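Local coordinates for protein Bd3459 (Bdellovibrio bacteriovorus, PDB 5CEC) that probably cleaves D-Ala-containing peptidoglycan cross-links as a serine peptidase of the S13 family and is bound by an ankyrin-repeat immunity protein, at residues A[136-142]-A[213-219]; A[121-125]-A[182-187]; A[89-95]-A[231-237]; A[132-136]-A[209-213]. The protein carries 1 engineered substitution. One frame throughout, in Å; residues are numbered along the deposited sequence. Where two conformers were deposited one is given.

Interaction 1: A[136-142]-A[213-219]; sequences IEKLTFD and VRTISFV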
# COMPACT_ATOMS: atom_id res chain seq x y z
N ILE A 136 4.86 25.38 -26.57
CA ILE A 136 4.22 24.41 -27.43
C ILE A 136 2.99 25.08 -28.02
O ILE A 136 2.12 25.60 -27.30
CB ILE A 136 3.80 23.15 -26.67
CG1 ILE A 136 5.04 22.46 -26.07
CG2 ILE A 136 3.05 22.19 -27.58
CD1 ILE A 136 4.75 21.39 -25.04
N GLU A 137 2.90 25.06 -29.34
CA GLU A 137 1.79 25.68 -30.02
C GLU A 137 0.59 24.74 -29.98
O GLU A 137 -0.41 25.07 -29.37
CB GLU A 137 2.19 26.02 -31.46
CG GLU A 137 1.10 26.75 -32.23
CD GLU A 137 0.81 28.10 -31.63
OE1 GLU A 137 1.76 28.94 -31.52
OE2 GLU A 137 -0.36 28.30 -31.25
N LYS A 138 0.73 23.56 -30.54
CA LYS A 138 -0.32 22.57 -30.55
C LYS A 138 0.23 21.31 -29.87
O LYS A 138 1.23 20.74 -30.29
CB LYS A 138 -0.80 22.30 -31.97
CG LYS A 138 -1.97 21.35 -32.05
CD LYS A 138 -2.61 21.32 -33.44
CE LYS A 138 -1.66 20.78 -34.49
NZ LYS A 138 -2.37 20.60 -35.80
N LEU A 139 -0.41 20.94 -28.77
CA LEU A 139 -0.16 19.69 -28.09
C LEU A 139 -1.30 18.74 -28.35
O LEU A 139 -2.44 19.02 -27.96
CB LEU A 139 0.03 19.90 -26.59
CG LEU A 139 0.28 18.65 -25.76
CD1 LEU A 139 1.57 17.97 -26.19
CD2 LEU A 139 0.30 18.98 -24.26
N THR A 140 -1.03 17.62 -28.99
CA THR A 140 -2.07 16.61 -29.22
C THR A 140 -1.64 15.30 -28.60
O THR A 140 -0.49 15.14 -28.24
CB THR A 140 -2.42 16.46 -30.72
OG1 THR A 140 -1.31 15.92 -31.43
CG2 THR A 140 -2.84 17.78 -31.31
N PHE A 141 -2.59 14.39 -28.44
CA PHE A 141 -2.35 13.13 -27.74
C PHE A 141 -3.35 12.09 -28.22
O PHE A 141 -4.46 12.44 -28.63
CB PHE A 141 -2.44 13.30 -26.22
CG PHE A 141 -3.82 13.69 -25.75
CD1 PHE A 141 -4.24 15.01 -25.74
CD2 PHE A 141 -4.73 12.71 -25.37
CE1 PHE A 141 -5.52 15.35 -25.37
CE2 PHE A 141 -6.01 13.06 -25.02
CZ PHE A 141 -6.40 14.36 -25.01
N ASP A 142 -2.95 10.82 -28.17
CA ASP A 142 -3.82 9.73 -28.61
C ASP A 142 -4.43 8.98 -27.42
O ASP A 142 -4.30 9.36 -26.25
CB ASP A 142 -3.09 8.79 -29.60
CG ASP A 142 -2.03 7.92 -28.97
OD1 ASP A 142 -1.95 7.80 -27.72
OD2 ASP A 142 -1.25 7.34 -29.77
N VAL A 213 1.61 26.20 -23.20
CA VAL A 213 0.91 25.42 -24.23
C VAL A 213 -0.31 26.21 -24.72
O VAL A 213 -1.16 26.60 -23.91
CB VAL A 213 0.43 24.07 -23.69
CG1 VAL A 213 -0.20 23.27 -24.81
CG2 VAL A 213 1.56 23.30 -23.04
N ARG A 214 -0.42 26.43 -26.04
CA ARG A 214 -1.52 27.26 -26.55
C ARG A 214 -2.79 26.46 -26.78
O ARG A 214 -3.85 26.83 -26.26
CB ARG A 214 -1.14 28.03 -27.81
CG ARG A 214 -2.24 29.03 -28.21
CD ARG A 214 -1.77 30.17 -29.09
NE ARG A 214 -0.72 30.98 -28.48
CZ ARG A 214 0.06 31.83 -29.14
NH1 ARG A 214 -0.04 31.99 -30.46
NH2 ARG A 214 0.98 32.53 -28.47
N THR A 215 -2.69 25.37 -27.55
CA THR A 215 -3.86 24.57 -27.96
C THR A 215 -3.60 23.12 -27.62
O THR A 215 -2.51 22.62 -27.84
CB THR A 215 -4.07 24.65 -29.49
OG1 THR A 215 -4.22 26.02 -29.86
CG2 THR A 215 -5.31 23.87 -29.91
N ILE A 216 -4.61 22.46 -27.08
CA ILE A 216 -4.52 21.05 -26.71
C ILE A 216 -5.70 20.31 -27.30
O ILE A 216 -6.85 20.73 -27.12
CB ILE A 216 -4.51 20.87 -25.17
CG1 ILE A 216 -3.34 21.66 -24.58
CG2 ILE A 216 -4.44 19.38 -24.81
CD1 ILE A 216 -3.31 21.74 -23.08
N SER A 217 -5.44 19.19 -27.98
CA SER A 217 -6.53 18.41 -28.56
C SER A 217 -6.20 16.93 -28.72
O SER A 217 -5.05 16.55 -28.74
CB SER A 217 -7.02 19.01 -29.86
OG SER A 217 -6.03 19.02 -30.84
N PHE A 218 -7.25 16.12 -28.76
CA PHE A 218 -7.15 14.68 -28.93
C PHE A 218 -7.03 14.36 -30.43
O PHE A 218 -7.80 14.89 -31.26
CB PHE A 218 -8.41 14.04 -28.33
CG PHE A 218 -8.55 12.58 -28.58
CD1 PHE A 218 -7.65 11.69 -28.06
CD2 PHE A 218 -9.63 12.07 -29.29
CE1 PHE A 218 -7.77 10.33 -28.27
CE2 PHE A 218 -9.76 10.71 -29.50
CZ PHE A 218 -8.82 9.84 -28.99
N VAL A 219 -6.05 13.52 -30.76
CA VAL A 219 -5.89 12.96 -32.11
C VAL A 219 -5.69 11.45 -31.98
O VAL A 219 -4.67 11.02 -31.44
CB VAL A 219 -4.70 13.58 -32.89
CG1 VAL A 219 -4.55 12.92 -34.25
CG2 VAL A 219 -4.90 15.09 -33.05
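Phe141 lays one face of its ring under the backbone of Phe218: CA of Phe218 sits 4.1 Å from the centroid of the Phe141 ring, near the ring normal, which defines a CH-pi contact. The two rings meet obliquely, planes 50° apart, CE2 of Phe141 lying 3.7 Å from CD1 of Phe218. A chi1 of 65° holds CG of Phe141 between its own N and carbonyl carbon and swings the ring across toward the neighbouring strand, where CG2 of Ile216 meets its edge. Leu139, Ile136, Val213 and Ile216 continue this apolar face, CB of Leu139 touching CG1 of Val213 at 3.8 Å; Val174 and Leu178 of helix 167-182 cover Phe141. The strands run parallel, their axes 20° apart. Leu139 sends its N-H to Thr215 O (2.8 Å) and receives Ser217 N at its own O, whereas Phe141 N to Ser217 O is weak at 3.3 Å; Val219 N to Phe141 O closes the series at 2.9 Å. On the other face CG2 of Thr140 lies 3.5 Å from OG of Ser217, and CB of Thr140 packs on CG2 of Val219; OG1 of Thr140 bonds instead to His107 of strand 104-109. At the corner near Glu137, its carboxylate runs alongside Arg214, with OE1 over the face of the guanidinium 3.7 Å from NH1; OE1 also takes a weak bond from Asn101. This long salt bridge probably adds charge attraction but no directed bond: the backbone bonds and the apolar face hold the edge strand 212-218 to the mixed sheet.

Interaction 2: A[121-125]-A[182-187]; sequences SYFLI and FATAIS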
# COMPACT_ATOMS: atom_id res chain seq x y z
N SER A 121 4.95 13.90 -15.31
CA SER A 121 4.71 15.14 -16.04
C SER A 121 5.79 16.16 -15.69
O SER A 121 6.32 16.83 -16.59
CB SER A 121 3.33 15.72 -15.74
OG SER A 121 2.31 14.89 -16.27
N TYR A 122 6.11 16.28 -14.41
CA TYR A 122 7.20 17.16 -13.99
C TYR A 122 8.51 16.79 -14.65
O TYR A 122 9.26 17.65 -15.09
CB TYR A 122 7.38 17.14 -12.47
CG TYR A 122 6.30 17.79 -11.62
CD1 TYR A 122 5.25 18.54 -12.16
CD2 TYR A 122 6.34 17.63 -10.24
CE1 TYR A 122 4.29 19.13 -11.36
CE2 TYR A 122 5.39 18.21 -9.43
CZ TYR A 122 4.37 18.95 -9.98
OH TYR A 122 3.46 19.51 -9.15
N PHE A 123 8.80 15.50 -14.70
CA PHE A 123 10.02 15.03 -15.38
C PHE A 123 9.98 15.36 -16.86
O PHE A 123 10.97 15.84 -17.42
CB PHE A 123 10.23 13.55 -15.15
CG PHE A 123 11.50 13.02 -15.76
CD1 PHE A 123 12.76 13.37 -15.25
CD2 PHE A 123 11.45 12.22 -16.88
CE1 PHE A 123 13.92 12.91 -15.84
CE2 PHE A 123 12.62 11.76 -17.47
CZ PHE A 123 13.85 12.11 -16.96
N LEU A 124 8.84 15.12 -17.50
CA LEU A 124 8.73 15.45 -18.91
C LEU A 124 8.96 16.94 -19.17
O LEU A 124 9.64 17.32 -20.13
CB LEU A 124 7.39 15.00 -19.49
CG LEU A 124 7.08 15.40 -20.94
CD1 LEU A 124 8.21 14.98 -21.86
CD2 LEU A 124 5.76 14.85 -21.39
N ILE A 125 8.36 17.78 -18.32
CA ILE A 125 8.53 19.22 -18.48
C ILE A 125 9.98 19.64 -18.28
O ILE A 125 10.51 20.46 -19.06
CB ILE A 125 7.54 20.01 -17.60
CG1 ILE A 125 6.12 19.77 -18.09
CG2 ILE A 125 7.85 21.50 -17.62
CD1 ILE A 125 5.05 20.09 -17.09
N PHE A 182 -0.92 20.00 -16.45
CA PHE A 182 0.34 19.88 -17.17
C PHE A 182 0.85 21.24 -17.63
O PHE A 182 2.06 21.51 -17.62
CB PHE A 182 0.16 18.92 -18.36
CG PHE A 182 1.42 18.63 -19.10
CD1 PHE A 182 1.84 19.45 -20.14
CD2 PHE A 182 2.22 17.56 -18.73
CE1 PHE A 182 2.99 19.17 -20.82
CE2 PHE A 182 3.40 17.29 -19.39
CZ PHE A 182 3.78 18.11 -20.43
N ALA A 183 -0.09 22.10 -18.05
CA ALA A 183 0.24 23.36 -18.70
C ALA A 183 0.24 24.56 -17.76
O ALA A 183 0.42 25.69 -18.22
CB ALA A 183 -0.73 23.61 -19.85
N THR A 184 0.09 24.35 -16.45
CA THR A 184 0.00 25.45 -15.49
C THR A 184 1.15 25.40 -14.49
O THR A 184 1.86 24.41 -14.37
CB THR A 184 -1.35 25.44 -14.77
OG1 THR A 184 -1.45 24.27 -13.96
CG2 THR A 184 -2.51 25.45 -15.77
N ALA A 185 1.30 26.48 -13.75
CA ALA A 185 2.44 26.67 -12.87
C ALA A 185 2.71 25.43 -12.01
O ALA A 185 1.82 24.91 -11.34
CB ALA A 185 2.23 27.88 -11.98
N ILE A 186 3.96 24.99 -12.03
CA ILE A 186 4.36 23.79 -11.29
C ILE A 186 4.50 24.11 -9.80
O ILE A 186 5.17 25.07 -9.42
CB ILE A 186 5.68 23.24 -11.87
CG1 ILE A 186 5.36 22.55 -13.19
CG2 ILE A 186 6.37 22.28 -10.91
CD1 ILE A 186 6.57 22.13 -13.99
N SER A 187 3.87 23.29 -8.97
CA SER A 187 3.95 23.41 -7.53
C SER A 187 5.39 23.35 -7.04
O SER A 187 6.05 22.31 -7.19
CB SER A 187 3.18 22.27 -6.86
OG SER A 187 3.45 22.22 -5.49
O HOH W 1 1.90 21.42 -10.11
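Ile125, on helix 118-130, packs against the turn that links helix 167-182 to helix 188-200, the connection between two consecutive helices. From its CB the side chain forks. CG1, held beside the backbone N by a chi1 of -66°, comes within 3.7 Å of CZ of Phe182, and CD1 beyond it stands over the centre of that ring, 4.0 Å from the centroid and 11° off the normal, a CH-pi contact. The same CD1 lies 3.4 Å from Phe182 O. The other branch, CG2, meets CD1 of Ile186 tip to tip at 3.9 Å. Phe182 is further bounded by Leu124, whose CD2 approaches CZ, and at its edge by OG of Ser121, a hydroxyl that bonds to Gly117 O. Ile186 also turns CG2 over one face of the Tyr122 ring, offset toward the rim, 4.0 Å from the centroid. The two segments exchange no direct hydrogen bond, so apolar packing carries the contact. Tyr122 OH is bonded by Arg118 of its own helix, and a water links it to the other segment. Beside the Tyr122 ring, in its plane, this water lies 2.6 Å from Tyr122 OH and accepts Ser187 N at 2.9 Å.

Interaction 3: A[89-95]-A[231-237]; sequences RFKTKLH and TTMVLMS. With SO4 (sulfate ion), chain G.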
# COMPACT_ATOMS: atom_id res chain seq x y z
N ARG A 89 9.78 -1.40 -20.33
CA ARG A 89 9.49 0.02 -20.15
C ARG A 89 8.38 0.48 -21.09
O ARG A 89 8.31 0.04 -22.24
CB ARG A 89 10.75 0.84 -20.37
CG ARG A 89 11.82 0.59 -19.33
CD ARG A 89 13.15 1.17 -19.74
NE ARG A 89 14.20 0.94 -18.76
CZ ARG A 89 14.58 1.81 -17.82
NH1 ARG A 89 13.94 2.95 -17.62
NH2 ARG A 89 15.59 1.48 -17.02
N PHE A 90 7.50 1.33 -20.58
CA PHE A 90 6.45 1.94 -21.36
C PHE A 90 7.09 3.09 -22.10
O PHE A 90 7.61 4.03 -21.49
CB PHE A 90 5.35 2.43 -20.42
CG PHE A 90 4.62 1.29 -19.75
CD1 PHE A 90 5.07 0.72 -18.57
CD2 PHE A 90 3.48 0.75 -20.34
CE1 PHE A 90 4.42 -0.36 -17.99
CE2 PHE A 90 2.83 -0.34 -19.78
CZ PHE A 90 3.29 -0.89 -18.59
N LYS A 91 7.05 3.02 -23.43
CA LYS A 91 7.81 3.95 -24.30
C LYS A 91 6.85 4.98 -24.88
O LYS A 91 6.29 4.78 -25.98
CB LYS A 91 8.55 3.16 -25.38
CG LYS A 91 9.51 2.16 -24.79
CD LYS A 91 10.10 1.25 -25.86
CE LYS A 91 10.61 -0.06 -25.28
NZ LYS A 91 9.56 -0.85 -24.55
N THR A 92 6.62 6.07 -24.14
CA THR A 92 5.76 7.16 -24.61
C THR A 92 6.58 7.93 -25.66
O THR A 92 7.75 8.25 -25.43
CB THR A 92 5.36 8.07 -23.44
OG1 THR A 92 4.69 7.29 -22.45
CG2 THR A 92 4.45 9.20 -23.89
N LYS A 93 5.97 8.17 -26.82
CA LYS A 93 6.66 8.85 -27.91
C LYS A 93 6.10 10.25 -28.11
O LYS A 93 4.90 10.48 -28.03
CB LYS A 93 6.56 8.02 -29.18
CG LYS A 93 7.30 6.70 -29.08
CD LYS A 93 7.12 5.85 -30.33
CE LYS A 93 8.17 4.75 -30.39
NZ LYS A 93 8.15 4.03 -31.69
N LEU A 94 6.99 11.21 -28.28
CA LEU A 94 6.61 12.57 -28.58
C LEU A 94 7.10 12.84 -30.00
O LEU A 94 8.29 12.71 -30.30
CB LEU A 94 7.27 13.53 -27.61
CG LEU A 94 6.50 13.82 -26.31
CD1 LEU A 94 6.43 12.61 -25.44
CD2 LEU A 94 7.19 14.98 -25.61
N HIS A 95 6.20 13.26 -30.85
CA HIS A 95 6.50 13.63 -32.22
C HIS A 95 6.58 15.14 -32.26
O HIS A 95 5.58 15.80 -32.06
CB HIS A 95 5.41 13.09 -33.13
CG HIS A 95 5.30 11.60 -33.08
ND1 HIS A 95 6.00 10.80 -33.95
CD2 HIS A 95 4.62 10.76 -32.26
CE1 HIS A 95 5.73 9.53 -33.70
NE2 HIS A 95 4.89 9.48 -32.67
N THR A 231 10.52 15.06 -35.41
CA THR A 231 11.48 14.16 -34.81
C THR A 231 10.74 13.36 -33.72
O THR A 231 10.03 13.94 -32.93
CB THR A 231 12.66 14.90 -34.13
OG1 THR A 231 13.34 15.76 -35.05
CG2 THR A 231 13.64 13.90 -33.55
N THR A 232 10.94 12.05 -33.68
CA THR A 232 10.36 11.19 -32.66
C THR A 232 11.32 11.08 -31.51
O THR A 232 12.44 10.62 -31.66
CB THR A 232 10.04 9.80 -33.21
OG1 THR A 232 9.20 9.94 -34.36
CG2 THR A 232 9.33 8.94 -32.16
N MET A 233 10.86 11.52 -30.36
CA MET A 233 11.58 11.44 -29.12
C MET A 233 10.85 10.40 -28.25
O MET A 233 9.62 10.25 -28.36
CB MET A 233 11.61 12.83 -28.46
CG MET A 233 12.19 13.93 -29.35
SD MET A 233 13.91 13.65 -29.75
CE MET A 233 14.65 13.99 -28.15
N VAL A 234 11.59 9.68 -27.42
CA VAL A 234 11.00 8.68 -26.54
C VAL A 234 11.28 9.05 -25.09
O VAL A 234 12.39 9.45 -24.73
CB VAL A 234 11.43 7.22 -26.86
CG1 VAL A 234 12.90 6.97 -26.56
CG2 VAL A 234 10.56 6.24 -26.09
N LEU A 235 10.23 8.93 -24.28
CA LEU A 235 10.28 9.11 -22.84
C LEU A 235 9.93 7.76 -22.23
O LEU A 235 8.75 7.40 -22.12
CB LEU A 235 9.27 10.16 -22.39
CG LEU A 235 9.29 10.50 -20.89
CD1 LEU A 235 10.39 11.51 -20.59
CD2 LEU A 235 7.93 11.01 -20.44
N MET A 236 10.93 6.99 -21.83
CA MET A 236 10.67 5.67 -21.28
C MET A 236 10.33 5.76 -19.80
O MET A 236 10.96 6.50 -19.05
CB MET A 236 11.86 4.76 -21.45
CG MET A 236 12.25 4.55 -22.88
SD MET A 236 13.21 3.05 -23.12
CE MET A 236 14.74 3.55 -22.34
N SER A 237 9.33 4.99 -19.38
CA SER A 237 9.09 4.82 -17.96
C SER A 237 10.25 4.14 -17.29
O SER A 237 11.11 3.52 -17.95
CB SER A 237 7.83 4.00 -17.70
OG SER A 237 8.03 2.63 -18.01
S SO4 G . 7.94 6.58 -35.65
O1 SO4 G . 8.65 5.29 -35.68
O2 SO4 G . 7.28 6.75 -34.32
O3 SO4 G . 6.90 6.61 -36.72
O4 SO4 G . 8.96 7.63 -35.87
O HOH W 2 6.25 6.76 -20.44
O HOH W 3 7.94 12.17 -35.31
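Strands 91-95 and 231-236 run antiparallel, their axes 4.6 Å apart at closest approach and their directions 151° from one another, with Thr92-Leu235 and Leu94-Met233 as hydrogen-bonded pairs. They are neighbours in a mixed beta sheet backed by helix 118-130. Both bonds of the Leu94-Met233 pair are 2.8 Å, from Leu94 N to Met233 O and from Met233 N to Leu94 O; in the other pair Thr92 N reaches Leu235 O from above the carbonyl plane. Leu94 and Leu235 face the helix, where Leu124 and Leu128 meet Leu94 while Met120 and Phe123 meet Leu235.

On the opposite face Lys91 and Met236 lie side by side, CG of Lys91 4.1 Å from CG of Met236. Ser237 closes the register at the end of the pairing. Its OG, placed between its own N and carbonyl carbon by a chi1 of 72°, accepts Phe90 N at 2.9 Å and sits at the edge of the Phe90 ring. Arg89 stretches out from CG to NE, so that NH1 reaches Ser237 O at 2.9 Å, the oxygen lying 27° out of the guanidinium plane; the same NH1 forms a salt bridge with Asp430. Two polar partners thus grip one guanidinium nitrogen.

At the far end His95 and Thr232 point the same way, and a water in the plane of the imidazole joins His95 ND1 to Thr232 OG1, while NE2 bonds to Glu109. Thr232 OG1 donates to a sulfate, probably from the crystallisation liquor, at 2.8 Å from its O4.

Interaction 4: A[132-136]-A[209-213]; sequences KITKI and PKIDV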
# COMPACT_ATOMS: atom_id res chain seq x y z
N LYS A 132 15.38 22.82 -24.66
CA LYS A 132 15.04 24.19 -25.11
C LYS A 132 13.62 24.26 -25.73
O LYS A 132 13.34 25.09 -26.60
CB LYS A 132 16.14 24.80 -26.01
CG LYS A 132 17.46 24.93 -25.27
CD LYS A 132 17.37 25.83 -24.04
CE LYS A 132 18.73 26.10 -23.40
NZ LYS A 132 19.40 24.85 -22.95
N ILE A 133 12.72 23.39 -25.25
CA ILE A 133 11.32 23.46 -25.59
C ILE A 133 10.61 24.11 -24.41
O ILE A 133 10.53 23.52 -23.33
CB ILE A 133 10.74 22.08 -25.92
CG1 ILE A 133 11.50 21.45 -27.08
CG2 ILE A 133 9.26 22.23 -26.26
CD1 ILE A 133 11.13 20.03 -27.39
N THR A 134 10.15 25.33 -24.60
CA THR A 134 9.45 26.08 -23.56
C THR A 134 8.05 26.51 -23.96
O THR A 134 7.24 26.88 -23.09
CB THR A 134 10.22 27.37 -23.18
OG1 THR A 134 10.41 28.17 -24.34
CG2 THR A 134 11.54 27.03 -22.58
N LYS A 135 7.79 26.54 -25.27
CA LYS A 135 6.50 26.94 -25.81
C LYS A 135 6.06 25.89 -26.79
O LYS A 135 6.79 25.57 -27.73
CB LYS A 135 6.64 28.29 -26.53
CG LYS A 135 6.81 29.45 -25.58
CD LYS A 135 7.28 30.73 -26.28
CE LYS A 135 7.94 31.71 -25.31
NZ LYS A 135 9.24 31.22 -24.74
N ILE A 136 4.86 25.38 -26.57
CA ILE A 136 4.22 24.41 -27.43
C ILE A 136 2.99 25.08 -28.02
O ILE A 136 2.12 25.60 -27.30
CB ILE A 136 3.80 23.15 -26.67
CG1 ILE A 136 5.04 22.46 -26.07
CG2 ILE A 136 3.05 22.19 -27.58
CD1 ILE A 136 4.75 21.39 -25.04
N PRO A 209 11.37 24.56 -13.83
CA PRO A 209 10.61 24.04 -14.94
C PRO A 209 9.40 24.89 -15.31
O PRO A 209 8.65 25.30 -14.43
CB PRO A 209 10.13 22.69 -14.40
CG PRO A 209 9.96 22.95 -12.94
CD PRO A 209 11.16 23.77 -12.61
N LYS A 210 9.21 25.15 -16.60
CA LYS A 210 8.06 25.93 -17.06
C LYS A 210 7.78 25.64 -18.52
O LYS A 210 8.71 25.61 -19.33
CB LYS A 210 8.29 27.44 -16.84
CG LYS A 210 7.07 28.31 -17.13
CD LYS A 210 7.28 29.76 -16.70
CE LYS A 210 6.04 30.60 -16.96
NZ LYS A 210 6.21 32.01 -16.53
N ILE A 211 6.51 25.46 -18.86
CA ILE A 211 6.08 25.25 -20.24
C ILE A 211 4.86 26.16 -20.50
O ILE A 211 4.08 26.41 -19.60
CB ILE A 211 5.76 23.73 -20.44
CG1 ILE A 211 5.68 23.33 -21.90
CG2 ILE A 211 4.49 23.30 -19.76
CD1 ILE A 211 7.04 23.20 -22.54
N ASP A 212 4.71 26.63 -21.74
CA ASP A 212 3.51 27.33 -22.17
C ASP A 212 2.90 26.51 -23.29
O ASP A 212 3.60 26.15 -24.21
CB ASP A 212 3.85 28.74 -22.66
CG ASP A 212 3.47 29.80 -21.66
OD1 ASP A 212 2.29 30.23 -21.68
OD2 ASP A 212 4.35 30.21 -20.86
N VAL A 213 1.61 26.20 -23.20
CA VAL A 213 0.91 25.42 -24.23
C VAL A 213 -0.31 26.21 -24.72
O VAL A 213 -1.16 26.60 -23.91
CB VAL A 213 0.43 24.07 -23.69
CG1 VAL A 213 -0.20 23.27 -24.81
CG2 VAL A 213 1.56 23.30 -23.04
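Ile136 and Ile211 cross at an angle in the first shell, CD1 of Ile136 lying 3.8 Å from both CG1 and CD1 of Ile211. The Ile211 side chain is sent this way by a chi1 of -164°, which sets CG1 opposite its backbone N, and by a bend at chi2 of 77° that carries CD1 toward the carbonyl of Ile133. There CD1 lies 3.6 Å from Ile133 O and, more loosely, 4.4 Å from CG2 of Ile133.

Two backbone bonds fix this packing. Asp212 N gives its proton to Thr134 O at 2.9 Å, and Ile136 N gives its own to Asp212 O at 2.8 Å, the latter nearly straight at 174°. Asp212 therefore uses both N-H and C=O across the pair. On the other face CG of Lys135 passes CB of Asp212 at 4.2 Å, but the charged ends stay apart, NZ of Lys135 to OD2 of Asp212 being 6.3 Å, so any attraction between them is probably slight.

Further out, Asn129 of helix 118-130 uses ND2 to bond both Lys210 O and Ile133 O, tying the two segments together just before they pair. Leu128 of the same helix touches Ile133 and Ile211. That helix ends in a Schellman motif with Lys132, at positive phi, as its C-prime residue, and a two-residue link, Ile133 and Thr134, leads into strand 135-141. This is the start of a parallel strand pair at the edge of a mixed beta sheet backed by helix 118-130, entered on one side shortly after a helix end.

Overall arrangement
Interactions 1, 3 and 4 lie in one mixed sheet, ordered 212-218, 135-141, 104-109, 91-98, 231-236, 436-437. Interactions 4 and 1 follow each other along the same parallel pair, sharing Ile136 and Val213, with centres 13 Å apart; interaction 3, antiparallel, lies beyond strand 104-109, its centre about 16 Å from that of interaction 1. Interaction 2 is off the sheet: Leu124 of helix 118-130 packs on Leu94 and Leu235 of interaction 3, while Ile186 meets Pro209 of interaction 4. Along the chain, 89-95 comes first and 231-237 last, enclosing the other three, whose segments alternate. Distant pieces of sequence are thereby brought into one helix-backed sheet unit.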